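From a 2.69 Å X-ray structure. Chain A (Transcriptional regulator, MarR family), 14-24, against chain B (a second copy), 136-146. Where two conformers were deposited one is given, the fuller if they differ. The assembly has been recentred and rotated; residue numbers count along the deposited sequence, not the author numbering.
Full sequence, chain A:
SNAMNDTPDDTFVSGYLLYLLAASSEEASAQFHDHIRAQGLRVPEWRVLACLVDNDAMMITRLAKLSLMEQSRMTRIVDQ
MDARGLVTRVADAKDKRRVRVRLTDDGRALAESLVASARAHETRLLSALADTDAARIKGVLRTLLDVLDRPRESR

Chain A, residues 14-24: SGYLLYLLAAS
Chain B (136-146) RIKGVLRTLLD

Two helices, A:Leu17–A:Ser24 and B:Ile137–B:Asp146, run in the same general direction, crossing at 37° with axes 9.5 Å apart at closest approach. Both are held by i to i+4 backbone bonds, and in chain A the first turn adds A:Tyr19 N to A:Tyr16 O at 2.7 Å. A:Tyr16 (phi/psi -85/119) occupies the N-cap position of the first helix, following A:Gly15 at -117/8. The register pairs A:Leu17 with B:Lys138, A:Leu20 with B:Leu141 and A:Ser24 with B:Leu145, their CA atoms 6.3, 6.0 and 5.8 Å apart.

Apolar packing dominates the 583 Å² buried. B:Leu141 (mt), its CA-to-CB bond directed toward chain A, is a knob in the hole formed by A:Leu17, A:Leu20, A:Leu21 and A:Ser24; its CD1 lies 3.8 Å from A:Leu20 CB and 3.7 Å from A:Leu21 CD2. A:Leu17 (tp) reaches B:Ile137 (tp), CD1 to CG1 3.8 Å, while A:Leu20 (mt) meets B:Leu145 (mt), CD2 to CD1 3.7 Å. B:Leu144 (tp) places CD2 3.6 Å from A:Ser24 CB.

One hydrogen bond joins the stretches: extended B:Lys138 (mttt) donates from NZ to A:Gly15 O at 2.6 Å, bringing its charged end to a carbonyl before the helix. A:Ser24 (m) turns its hydroxyl back to its own helix, OG donating to A:Leu20 O at 2.6 Å, which satisfies this polar group within an otherwise largely apolar contact.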

# COMPACT_ATOMS: atom_id res chain seq x y z
N SER A 14 11.40 8.99 -7.39
CA SER A 14 12.48 8.42 -6.60
C SER A 14 12.39 8.86 -5.14
O SER A 14 12.61 8.06 -4.23
CB SER A 14 13.84 8.81 -7.19
OG SER A 14 14.44 7.72 -7.86
N GLY A 15 12.07 10.13 -4.93
CA GLY A 15 12.18 10.74 -3.62
C GLY A 15 10.84 11.19 -3.07
O GLY A 15 10.78 11.86 -2.04
N TYR A 16 9.77 10.81 -3.76
CA TYR A 16 8.43 11.28 -3.41
C TYR A 16 7.81 10.41 -2.33
O TYR A 16 7.60 9.21 -2.52
CB TYR A 16 7.54 11.30 -4.65
CG TYR A 16 6.09 11.64 -4.36
CD1 TYR A 16 5.76 12.72 -3.56
CD2 TYR A 16 5.06 10.86 -4.87
CE1 TYR A 16 4.44 13.03 -3.29
CE2 TYR A 16 3.74 11.16 -4.61
CZ TYR A 16 3.43 12.25 -3.81
OH TYR A 16 2.12 12.55 -3.55
N LEU A 17 7.50 11.02 -1.19
CA LEU A 17 7.17 10.27 0.01
C LEU A 17 6.06 9.25 -0.20
O LEU A 17 6.11 8.14 0.34
CB LEU A 17 6.80 11.21 1.16
CG LEU A 17 6.14 10.60 2.40
CD1 LEU A 17 7.12 9.78 3.14
CD2 LEU A 17 5.60 11.66 3.31
N LEU A 18 5.06 9.59 -0.99
CA LEU A 18 3.97 8.64 -1.16
C LEU A 18 4.42 7.42 -1.91
O LEU A 18 3.88 6.33 -1.72
CB LEU A 18 2.78 9.28 -1.87
CG LEU A 18 2.11 10.42 -1.12
CD1 LEU A 18 0.78 10.71 -1.82
CD2 LEU A 18 1.90 10.06 0.34
N TYR A 19 5.43 7.58 -2.76
CA TYR A 19 5.92 6.42 -3.49
C TYR A 19 6.74 5.58 -2.54
O TYR A 19 6.67 4.35 -2.56
CB TYR A 19 6.75 6.80 -4.69
CG TYR A 19 7.53 5.62 -5.21
CD1 TYR A 19 8.85 5.41 -4.82
CD2 TYR A 19 6.95 4.71 -6.09
CE1 TYR A 19 9.57 4.34 -5.28
CE2 TYR A 19 7.66 3.61 -6.57
CZ TYR A 19 8.97 3.45 -6.15
OH TYR A 19 9.70 2.39 -6.61
N LEU A 20 7.52 6.27 -1.72
CA LEU A 20 8.35 5.60 -0.79
C LEU A 20 7.48 4.80 0.18
O LEU A 20 7.82 3.67 0.51
CB LEU A 20 9.25 6.60 -0.06
CG LEU A 20 10.38 7.27 -0.86
CD1 LEU A 20 11.02 8.33 -0.00
CD2 LEU A 20 11.43 6.31 -1.35
N LEU A 21 6.34 5.34 0.59
CA LEU A 21 5.45 4.56 1.46
C LEU A 21 4.81 3.40 0.71
O LEU A 21 4.93 2.27 1.13
CB LEU A 21 4.38 5.44 2.08
CG LEU A 21 4.85 6.30 3.24
CD1 LEU A 21 3.87 7.38 3.46
CD2 LEU A 21 5.02 5.47 4.51
N ALA A 22 4.16 3.69 -0.40
CA ALA A 22 3.48 2.66 -1.15
C ALA A 22 4.43 1.52 -1.57
O ALA A 22 4.09 0.35 -1.41
CB ALA A 22 2.82 3.25 -2.32
N ALA A 23 5.61 1.84 -2.10
CA ALA A 23 6.53 0.80 -2.57
C ALA A 23 7.10 -0.05 -1.41
O ALA A 23 7.24 -1.27 -1.54
CB ALA A 23 7.66 1.40 -3.42
N SER A 24 7.42 0.59 -0.29
CA SER A 24 7.85 -0.12 0.91
C SER A 24 6.82 -1.14 1.32
O SER A 24 7.14 -2.32 1.47
CB SER A 24 8.01 0.82 2.09
OG SER A 24 8.98 1.78 1.80
N ARG B 136 12.63 12.09 9.77
CA ARG B 136 13.43 11.49 8.68
C ARG B 136 12.77 10.25 8.03
O ARG B 136 13.47 9.35 7.54
CB ARG B 136 14.85 11.15 9.16
CG ARG B 136 15.69 12.35 9.56
CD ARG B 136 17.15 11.91 9.82
NE ARG B 136 17.85 12.84 10.71
CZ ARG B 136 18.52 13.94 10.30
NH1 ARG B 136 18.60 14.27 9.00
NH2 ARG B 136 19.11 14.73 11.21
N ILE B 137 11.44 10.24 8.01
CA ILE B 137 10.65 9.18 7.35
C ILE B 137 11.20 8.81 5.96
O ILE B 137 11.26 7.64 5.60
CB ILE B 137 9.13 9.56 7.27
CG1 ILE B 137 8.31 8.54 6.48
CG2 ILE B 137 8.91 10.89 6.58
CD1 ILE B 137 7.93 7.30 7.24
N LYS B 138 11.63 9.79 5.20
CA LYS B 138 12.08 9.53 3.86
C LYS B 138 13.36 8.70 3.78
O LYS B 138 13.44 7.78 2.95
CB LYS B 138 12.28 10.83 3.13
CG LYS B 138 11.04 11.40 2.54
CD LYS B 138 11.51 12.25 1.39
CE LYS B 138 10.42 13.09 0.87
NZ LYS B 138 10.96 13.81 -0.28
N GLY B 139 14.36 9.01 4.61
CA GLY B 139 15.59 8.23 4.60
C GLY B 139 15.27 6.86 5.13
O GLY B 139 15.76 5.83 4.64
N VAL B 140 14.41 6.83 6.13
CA VAL B 140 14.05 5.59 6.75
C VAL B 140 13.53 4.64 5.68
O VAL B 140 13.99 3.49 5.59
CB VAL B 140 13.02 5.82 7.86
CG1 VAL B 140 12.37 4.51 8.32
CG2 VAL B 140 13.67 6.54 9.04
N LEU B 141 12.59 5.13 4.86
CA LEU B 141 11.92 4.30 3.86
C LEU B 141 12.90 3.92 2.75
O LEU B 141 12.92 2.77 2.30
CB LEU B 141 10.66 4.98 3.32
CG LEU B 141 9.54 5.32 4.31
CD1 LEU B 141 8.50 6.18 3.64
CD2 LEU B 141 8.91 4.08 4.90
N ARG B 142 13.70 4.90 2.35
CA ARG B 142 14.83 4.69 1.44
C ARG B 142 15.71 3.52 1.92
O ARG B 142 16.00 2.60 1.15
CB ARG B 142 15.65 5.99 1.33
CG ARG B 142 15.90 6.46 -0.10
CD ARG B 142 15.60 7.95 -0.32
NE ARG B 142 16.27 8.80 0.67
CZ ARG B 142 15.92 10.06 0.93
NH1 ARG B 142 16.57 10.75 1.86
NH2 ARG B 142 14.91 10.61 0.25
N THR B 143 16.08 3.55 3.20
CA THR B 143 16.84 2.48 3.85
C THR B 143 16.08 1.15 3.74
O THR B 143 16.65 0.12 3.35
CB THR B 143 17.19 2.79 5.33
OG1 THR B 143 18.00 3.97 5.43
CG2 THR B 143 17.96 1.64 5.93
N LEU B 144 14.79 1.19 4.03
CA LEU B 144 13.97 -0.01 4.00
C LEU B 144 13.98 -0.67 2.61
O LEU B 144 14.28 -1.89 2.50
CB LEU B 144 12.54 0.28 4.47
CG LEU B 144 11.49 -0.81 4.27
CD1 LEU B 144 11.88 -2.14 4.92
CD2 LEU B 144 10.14 -0.33 4.78
N LEU B 145 13.67 0.10 1.58
CA LEU B 145 13.64 -0.42 0.21
C LEU B 145 15.00 -0.99 -0.19
O LEU B 145 15.08 -2.06 -0.79
CB LEU B 145 13.22 0.68 -0.77
CG LEU B 145 11.79 1.19 -0.64
CD1 LEU B 145 11.67 2.60 -1.21
CD2 LEU B 145 10.81 0.25 -1.32
N ASP B 146 16.06 -0.27 0.15
CA ASP B 146 17.42 -0.74 -0.09
C ASP B 146 17.63 -2.14 0.49
O ASP B 146 18.14 -3.03 -0.19
CB ASP B 146 18.44 0.23 0.49
CG ASP B 146 18.54 1.52 -0.31
OD1 ASP B 146 17.68 1.75 -1.18
OD2 ASP B 146 19.49 2.30 -0.07